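Local structure of putative mannose-1-phosphate guanylyl transferase (Thermus thermophilus, 2CU2) at residues A128-R140 / A241-W253. The protein probably catalyses the transfer of a guanylyl group from GTP to mannose-1-phosphate, forming GDP-mannose. Residues are numbered along the deposited sequence; the frame is centred on the assembly and turned at random.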
ATOM      1  N   ALA A 128      39.449  -5.208 -27.907  1.00 45.38           N
ATOM      2  CA  ALA A 128      40.480  -4.563 -27.103  1.00 43.98           C
ATOM      3  C   ALA A 128      41.144  -5.565 -26.160  1.00 43.80           C
ATOM      4  O   ALA A 128      42.130  -5.286 -25.492  1.00 43.46           O
ATOM      5  CB  ALA A 128      39.822  -3.443 -26.295  1.00 44.28           C
ATOM      6  N   ALA A 129      40.531  -6.762 -26.093  1.00 44.35           N
ATOM      7  CA  ALA A 129      41.057  -7.799 -25.216  1.00 47.71           C
ATOM      8  C   ALA A 129      42.167  -8.607 -25.892  1.00 49.40           C
ATOM      9  O   ALA A 129      42.055  -9.804 -26.122  1.00 49.09           O
ATOM     10  CB  ALA A 129      39.900  -8.723 -24.832  1.00 46.12           C
ATOM     11  N   GLU A 130      43.252  -7.898 -26.259  1.00 52.46           N
ATOM     12  CA  GLU A 130      44.400  -8.583 -26.841  1.00 54.69           C
ATOM     13  C   GLU A 130      45.211  -9.310 -25.762  1.00 56.03           C
ATOM     14  O   GLU A 130      44.787  -9.467 -24.625  1.00 57.16           O
ATOM     15  CB  GLU A 130      45.268  -7.540 -27.547  1.00 55.36           C
ATOM     16  CG  GLU A 130      44.520  -6.843 -28.690  1.00 57.57           C
ATOM     17  CD  GLU A 130      45.468  -5.923 -29.424  1.00 59.97           C
ATOM     18  OE1 GLU A 130      46.140  -5.135 -28.775  1.00 61.70           O
ATOM     19  OE2 GLU A 130      45.522  -6.000 -30.652  1.00 61.08           O
ATOM     20  N   GLU A 131      46.400  -9.796 -26.163  1.00 56.86           N
ATOM     21  CA  GLU A 131      47.226 -10.527 -25.206  1.00 57.59           C
ATOM     22  C   GLU A 131      47.603  -9.661 -24.000  1.00 56.11           C
ATOM     23  O   GLU A 131      48.318  -8.674 -24.111  1.00 56.39           O
ATOM     24  CB  GLU A 131      48.487 -11.016 -25.920  1.00 60.72           C
ATOM     25  CG  GLU A 131      49.280 -12.014 -25.072  1.00 63.38           C
ATOM     26  CD  GLU A 131      50.087 -12.920 -25.975  1.00 66.36           C
ATOM     27  OE1 GLU A 131      50.046 -12.733 -27.182  1.00 68.25           O
ATOM     28  OE2 GLU A 131      50.756 -13.814 -25.457  1.00 66.81           O
ATOM     29  N   GLY A 132      47.131 -10.093 -22.815  1.00 54.57           N
ATOM     30  CA  GLY A 132      47.613  -9.480 -21.580  1.00 52.38           C
ATOM     31  C   GLY A 132      46.535  -8.576 -20.976  1.00 50.73           C
ATOM     32  O   GLY A 132      46.421  -8.411 -19.768  1.00 51.48           O
ATOM     33  N   PHE A 133      45.697  -8.004 -21.845  1.00 49.27           N
ATOM     34  CA  PHE A 133      44.760  -6.982 -21.385  1.00 47.48           C
ATOM     35  C   PHE A 133      43.465  -7.587 -20.831  1.00 45.83           C
ATOM     36  O   PHE A 133      42.877  -8.492 -21.410  1.00 46.80           O
ATOM     37  CB  PHE A 133      44.453  -6.045 -22.557  1.00 47.29           C
ATOM     38  CG  PHE A 133      45.680  -5.254 -22.917  1.00 47.85           C
ATOM     39  CD1 PHE A 133      46.480  -5.673 -23.973  1.00 48.01           C
ATOM     40  CD2 PHE A 133      46.041  -4.151 -22.160  1.00 47.56           C
ATOM     41  CE1 PHE A 133      47.653  -4.989 -24.263  1.00 49.34           C
ATOM     42  CE2 PHE A 133      47.219  -3.470 -22.458  1.00 46.81           C
ATOM     43  CZ  PHE A 133      48.029  -3.886 -23.507  1.00 47.32           C
ATOM     44  N   VAL A 134      43.076  -7.000 -19.686  1.00 42.60           N
ATOM     45  CA  VAL A 134      41.707  -7.162 -19.226  1.00 42.21           C
ATOM     46  C   VAL A 134      40.893  -5.911 -19.558  1.00 39.95           C
ATOM     47  O   VAL A 134      41.337  -4.785 -19.377  1.00 39.51           O
ATOM     48  CB  VAL A 134      41.723  -7.390 -17.712  1.00 42.74           C
ATOM     49  CG1 VAL A 134      42.016  -6.077 -16.990  1.00 44.82           C
ATOM     50  CG2 VAL A 134      40.375  -7.919 -17.254  1.00 44.20           C
ATOM     51  N   VAL A 135      39.698  -6.053 -20.126  1.00 36.55           N
ATOM     52  CA  VAL A 135      38.905  -4.898 -20.542  1.00 33.52           C
ATOM     53  C   VAL A 135      37.667  -4.679 -19.673  1.00 33.89           C
ATOM     54  O   VAL A 135      36.952  -5.626 -19.347  1.00 34.04           O
ATOM     55  CB  VAL A 135      38.444  -5.044 -22.025  1.00 34.31           C
ATOM     56  CG1 VAL A 135      37.853  -3.719 -22.531  1.00 31.69           C
ATOM     57  CG2 VAL A 135      39.615  -5.478 -22.901  1.00 31.40           C
ATOM     58  N   ALA A 136      37.413  -3.422 -19.313  1.00 31.15           N
ATOM     59  CA  ALA A 136      36.260  -3.073 -18.493  1.00 30.50           C
ATOM     60  C   ALA A 136      35.342  -2.100 -19.224  1.00 31.53           C
ATOM     61  O   ALA A 136      35.748  -1.444 -20.194  1.00 30.43           O
ATOM     62  CB  ALA A 136      36.719  -2.468 -17.163  1.00 30.47           C
ATOM     63  N   LEU A 137      34.097  -2.027 -18.757  1.00 32.28           N
ATOM     64  CA  LEU A 137      33.084  -1.144 -19.338  1.00 32.15           C
ATOM     65  C   LEU A 137      32.898   0.051 -18.427  1.00 32.78           C
ATOM     66  O   LEU A 137      32.679  -0.105 -17.225  1.00 33.45           O
ATOM     67  CB  LEU A 137      31.740  -1.874 -19.482  1.00 30.61           C
ATOM     68  CG  LEU A 137      30.496  -1.021 -19.818  1.00 30.24           C
ATOM     69  CD1 LEU A 137      30.570  -0.498 -21.248  1.00 27.86           C
ATOM     70  CD2 LEU A 137      29.238  -1.870 -19.638  1.00 29.08           C
ATOM     71  N   GLY A 138      32.986   1.242 -19.008  1.00 32.02           N
ATOM     72  CA  GLY A 138      32.818   2.462 -18.245  1.00 30.81           C
ATOM     73  C   GLY A 138      31.621   3.258 -18.740  1.00 31.42           C
ATOM     74  O   GLY A 138      31.198   3.117 -19.887  1.00 32.12           O
ATOM     75  N   LEU A 139      31.066   4.092 -17.868  1.00 30.31           N
ATOM     76  CA  LEU A 139      29.923   4.917 -18.217  1.00 30.94           C
ATOM     77  C   LEU A 139      30.081   6.292 -17.587  1.00 29.87           C
ATOM     78  O   LEU A 139      30.442   6.405 -16.418  1.00 29.27           O
ATOM     79  CB  LEU A 139      28.639   4.247 -17.727  1.00 29.60           C
ATOM     80  CG  LEU A 139      28.465   2.898 -18.433  1.00 32.92           C
ATOM     81  CD1 LEU A 139      27.833   1.901 -17.515  1.00 30.06           C
ATOM     82  CD2 LEU A 139      27.653   3.092 -19.712  1.00 31.69           C
ATOM     83  N   ARG A 140      29.832   7.329 -18.379  1.00 29.66           N
ATOM     84  CA  ARG A 140      29.926   8.702 -17.904  1.00 29.51           C
ATOM     85  C   ARG A 140      28.897   8.865 -16.783  1.00 29.08           C
ATOM     86  O   ARG A 140      27.713   8.615 -16.981  1.00 29.03           O
ATOM     87  CB  ARG A 140      29.613   9.681 -19.042  1.00 32.57           C
ATOM     88  CG  ARG A 140      30.665   9.762 -20.137  1.00 34.36           C
ATOM     89  CD  ARG A 140      31.972  10.356 -19.621  1.00 38.95           C
ATOM     90  NE  ARG A 140      32.972  10.451 -20.682  1.00 39.90           N
ATOM     91  CZ  ARG A 140      34.249  10.767 -20.484  1.00 39.04           C
ATOM     92  NH1 ARG A 140      34.697  11.025 -19.261  1.00 38.02           N
ATOM     93  NH2 ARG A 140      35.083  10.813 -21.514  1.00 40.23           N
ATOM     94  N   ALA A 241      45.008  -5.304 -11.309  1.00 44.64           N
ATOM     95  CA  ALA A 241      45.468  -5.588 -12.671  1.00 45.15           C
ATOM     96  C   ALA A 241      46.278  -4.433 -13.284  1.00 46.14           C
ATOM     97  O   ALA A 241      45.911  -3.268 -13.215  1.00 46.21           O
ATOM     98  CB  ALA A 241      44.242  -5.876 -13.542  1.00 45.46           C
ATOM     99  N   GLU A 242      47.428  -4.811 -13.896  1.00 46.58           N
ATOM    100  CA  GLU A 242      48.357  -3.813 -14.439  1.00 47.66           C
ATOM    101  C   GLU A 242      48.048  -3.412 -15.893  1.00 46.10           C
ATOM    102  O   GLU A 242      48.323  -2.302 -16.331  1.00 45.19           O
ATOM    103  CB  GLU A 242      49.777  -4.384 -14.351  1.00 51.07           C
ATOM    104  CG  GLU A 242      50.331  -4.378 -12.927  1.00 56.73           C
ATOM    105  CD  GLU A 242      51.639  -5.135 -12.882  1.00 60.36           C
ATOM    106  OE1 GLU A 242      51.616  -6.350 -12.940  1.00 62.48           O
ATOM    107  OE2 GLU A 242      52.674  -4.494 -12.726  1.00 61.99           O
ATOM    108  N   ARG A 243      47.501  -4.368 -16.676  1.00 45.10           N
ATOM    109  CA  ARG A 243      47.173  -4.077 -18.071  1.00 45.79           C
ATOM    110  C   ARG A 243      45.658  -4.046 -18.317  1.00 44.91           C
ATOM    111  O   ARG A 243      45.034  -5.048 -18.642  1.00 44.19           O
ATOM    112  CB  ARG A 243      47.821  -5.150 -18.947  1.00 47.78           C
ATOM    113  CG  ARG A 243      49.330  -4.955 -19.085  1.00 51.30           C
ATOM    114  CD  ARG A 243      49.981  -6.067 -19.916  1.00 55.18           C
ATOM    115  NE  ARG A 243      50.253  -5.600 -21.278  1.00 58.08           N
ATOM    116  CZ  ARG A 243      50.586  -6.528 -22.194  1.00 60.47           C
ATOM    117  NH1 ARG A 243      50.653  -7.803 -21.854  1.00 61.34           N
ATOM    118  NH2 ARG A 243      50.845  -6.154 -23.450  1.00 61.63           N
ATOM    119  N   VAL A 244      45.045  -2.857 -18.105  1.00 43.17           N
ATOM    120  CA  VAL A 244      43.601  -2.715 -18.216  1.00 40.68           C
ATOM    121  C   VAL A 244      43.202  -1.704 -19.296  1.00 40.06           C
ATOM    122  O   VAL A 244      43.772  -0.630 -19.434  1.00 38.84           O
ATOM    123  CB  VAL A 244      43.069  -2.251 -16.861  1.00 40.67           C
ATOM    124  CG1 VAL A 244      41.551  -2.096 -16.923  1.00 40.82           C
ATOM    125  CG2 VAL A 244      43.427  -3.264 -15.788  1.00 41.32           C
ATOM    126  N   ARG A 245      42.206  -2.108 -20.107  1.00 38.78           N
ATOM    127  CA  ARG A 245      41.627  -1.181 -21.073  1.00 38.45           C
ATOM    128  C   ARG A 245      40.148  -0.931 -20.764  1.00 37.56           C
ATOM    129  O   ARG A 245      39.459  -1.755 -20.181  1.00 37.92           O
ATOM    130  CB  ARG A 245      41.769  -1.790 -22.470  1.00 39.06           C
ATOM    131  CG  ARG A 245      43.190  -1.683 -23.023  1.00 40.52           C
ATOM    132  CD  ARG A 245      43.390  -2.566 -24.261  1.00 42.09           C
ATOM    133  NE  ARG A 245      44.697  -2.309 -24.873  1.00 43.74           N
ATOM    134  CZ  ARG A 245      45.065  -3.102 -25.900  1.00 45.61           C
ATOM    135  NH1 ARG A 245      44.260  -4.062 -26.323  1.00 46.91           N
ATOM    136  NH2 ARG A 245      46.247  -2.907 -26.493  1.00 46.89           N
ATOM    137  N   VAL A 246      39.671   0.271 -21.137  1.00 34.94           N
ATOM    138  CA  VAL A 246      38.279   0.600 -20.848  1.00 34.21           C
ATOM    139  C   VAL A 246      37.549   1.128 -22.086  1.00 34.92           C
ATOM    140  O   VAL A 246      38.014   2.024 -22.778  1.00 35.40           O
ATOM    141  CB  VAL A 246      38.261   1.655 -19.740  1.00 32.89           C
ATOM    142  CG1 VAL A 246      36.820   1.980 -19.351  1.00 33.67           C
ATOM    143  CG2 VAL A 246      39.006   1.138 -18.523  1.00 32.76           C
ATOM    144  N   VAL A 247      36.371   0.560 -22.307  1.00 33.87           N
ATOM    145  CA  VAL A 247      35.434   1.008 -23.329  1.00 34.76           C
ATOM    146  C   VAL A 247      34.260   1.777 -22.718  1.00 35.09           C
ATOM    147  O   VAL A 247      33.610   1.340 -21.780  1.00 35.60           O
ATOM    148  CB  VAL A 247      34.922  -0.220 -24.083  1.00 34.38           C
ATOM    149  CG1 VAL A 247      33.923   0.208 -25.156  1.00 34.34           C
ATOM    150  CG2 VAL A 247      36.083  -0.937 -24.746  1.00 34.69           C
ATOM    151  N   LEU A 248      34.025   2.986 -23.263  1.00 34.79           N
ATOM    152  CA  LEU A 248      32.933   3.802 -22.749  1.00 35.35           C
ATOM    153  C   LEU A 248      31.607   3.483 -23.444  1.00 35.36           C
ATOM    154  O   LEU A 248      31.443   3.636 -24.648  1.00 36.70           O
ATOM    155  CB  LEU A 248      33.289   5.273 -22.977  1.00 34.39           C
ATOM    156  CG  LEU A 248      34.380   5.775 -22.029  1.00 36.18           C
ATOM    157  CD1 LEU A 248      34.517   7.297 -22.056  1.00 36.63           C
ATOM    158  CD2 LEU A 248      34.127   5.392 -20.572  1.00 37.31           C
ATOM    159  N   GLY A 249      30.650   2.984 -22.641  1.00 34.68           N
ATOM    160  CA  GLY A 249      29.311   2.754 -23.170  1.00 36.70           C
ATOM    161  C   GLY A 249      28.466   4.028 -23.069  1.00 38.70           C
ATOM    162  O   GLY A 249      28.504   4.757 -22.088  1.00 41.41           O
ATOM    163  N   ARG A 250      27.716   4.314 -24.151  1.00 39.65           N
ATOM    164  CA  ARG A 250      26.947   5.555 -24.174  1.00 43.41           C
ATOM    165  C   ARG A 250      25.439   5.300 -24.116  1.00 41.73           C
ATOM    166  O   ARG A 250      24.621   6.189 -24.315  1.00 45.93           O
ATOM    167  CB  ARG A 250      27.295   6.301 -25.458  1.00 44.19           C
ATOM    168  CG  ARG A 250      28.801   6.452 -25.659  1.00 45.09           C
ATOM    169  CD  ARG A 250      29.141   7.705 -26.471  1.00 47.50           C
ATOM    170  NE  ARG A 250      30.592   7.852 -26.604  1.00 49.51           N
ATOM    171  CZ  ARG A 250      31.258   8.367 -25.554  1.00 51.03           C
ATOM    172  NH1 ARG A 250      30.606   8.703 -24.454  1.00 51.51           N
ATOM    173  NH2 ARG A 250      32.583   8.525 -25.623  1.00 49.66           N
ATOM    174  N   PHE A 251      25.068   4.043 -23.820  1.00 38.82           N
ATOM    175  CA  PHE A 251      23.669   3.752 -23.551  1.00 35.33           C
ATOM    176  C   PHE A 251      23.283   4.054 -22.102  1.00 34.37           C
ATOM    177  O   PHE A 251      24.118   4.090 -21.207  1.00 33.70           O
ATOM    178  CB  PHE A 251      23.439   2.273 -23.851  1.00 34.86           C
ATOM    179  CG  PHE A 251      24.510   1.450 -23.197  1.00 35.12           C
ATOM    180  CD1 PHE A 251      24.430   1.171 -21.838  1.00 34.98           C
ATOM    181  CD2 PHE A 251      25.583   0.992 -23.944  1.00 37.17           C
ATOM    182  CE1 PHE A 251      25.433   0.432 -21.227  1.00 35.96           C
ATOM    183  CE2 PHE A 251      26.584   0.250 -23.324  1.00 35.36           C
ATOM    184  CZ  PHE A 251      26.512  -0.034 -21.966  1.00 37.13           C
ATOM    185  N   PRO A 252      21.977   4.313 -21.899  1.00 33.10           N
ATOM    186  CA  PRO A 252      21.447   4.489 -20.559  1.00 32.71           C
ATOM    187  C   PRO A 252      21.708   3.248 -19.702  1.00 31.61           C
ATOM    188  O   PRO A 252      21.562   2.114 -20.140  1.00 31.57           O
ATOM    189  CB  PRO A 252      19.944   4.744 -20.680  1.00 32.02           C
ATOM    190  CG  PRO A 252      19.725   5.202 -22.119  1.00 33.04           C
ATOM    191  CD  PRO A 252      20.921   4.464 -22.889  1.00 32.31           C
ATOM    192  N   TRP A 253      22.150   3.502 -18.456  1.00 29.52           N
ATOM    193  CA  TRP A 253      22.538   2.372 -17.620  1.00 30.23           C
ATOM    194  C   TRP A 253      22.342   2.656 -16.126  1.00 30.22           C
ATOM    195  O   TRP A 253      22.691   3.706 -15.603  1.00 31.75           O
ATOM    196  CB  TRP A 253      24.007   2.053 -17.904  1.00 29.89           C
ATOM    197  CG  TRP A 253      24.500   1.024 -16.964  1.00 30.65           C
ATOM    198  CD1 TRP A 253      24.467  -0.377 -17.147  1.00 30.69           C
ATOM    199  CD2 TRP A 253      25.162   1.257 -15.697  1.00 31.04           C
ATOM    200  NE1 TRP A 253      25.051  -1.050 -16.121  1.00 29.96           N
ATOM    201  CE2 TRP A 253      25.504  -0.009 -15.164  1.00 30.43           C
ATOM    202  CE3 TRP A 253      25.483   2.410 -14.984  1.00 29.96           C
ATOM    203  CZ2 TRP A 253      26.158  -0.094 -13.945  1.00 30.15           C
ATOM    204  CZ3 TRP A 253      26.139   2.325 -13.766  1.00 30.85           C
ATOM    205  CH2 TRP A 253      26.473   1.064 -13.242  1.00 29.61           C
TER
HETATM  206  O   HOH W   1      33.253  10.619 -23.845  1.00 24.72           O
HETATM  207  O   HOH W   2      28.644   7.115 -21.132  1.00 29.50           O
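Strands 134-139 and 244-249 pair in parallel within the mixed sheet of the nucleotidyltransferase domain, V134 beside V244 and G138 beside L248. Six backbone hydrogen bonds join them, from V134 N to R243 O (3.0 Å) through to G249 N and G138 O. Strand 184-192 flanks 134-139 on its other edge, and strand 160-167 does the same for 244-249.

At the N-terminal end of the pair, R245 reaches back to the turn that leads into strand 134-139. Its extended chain runs to a guanidinium that lies flat on the F133 ring, planes 5° apart and centres 3.5 Å apart. The R243 chain turns about its CG-CD bond (chi3 102°) and brings NE over the opposite ring face, with its guanidinium plane strongly tilted to the ring. F133 is thus held between two arginines, centrally by R245 and off-centre by R243. R245 NH1 also donates to A128 O (2.6 Å), from above the carbonyl plane. R245 NH1 and NH2 both reach one oxygen, E130 OE1, end-on in a salt bridge, NH2 at 3.2 Å. These partners lie at the guanidinium edge and so fix its rotation against the ring. E130 to F133 form a type II turn.

The sheet belongs to the GT-A-like, Rossmann-type fold of sugar nucleotidyltransferases. Helix 115-128 covers the face that carries V135, L137 and V247; V135 CG1 meets V247 CG2 there at 4.0 Å. On the other face V134 CG1 presses tightly on V244 CG2 (3.4 Å).

At the C-terminal end of strand 134-139, L139 places CD1 over the face of the W253 indole, a CH-pi contact to its five-membered ring. Its CD2 touches F251 CE1, and L137 CD2 meets the edge of that same ring. One water bridges R140 NH2 and R250 NH2.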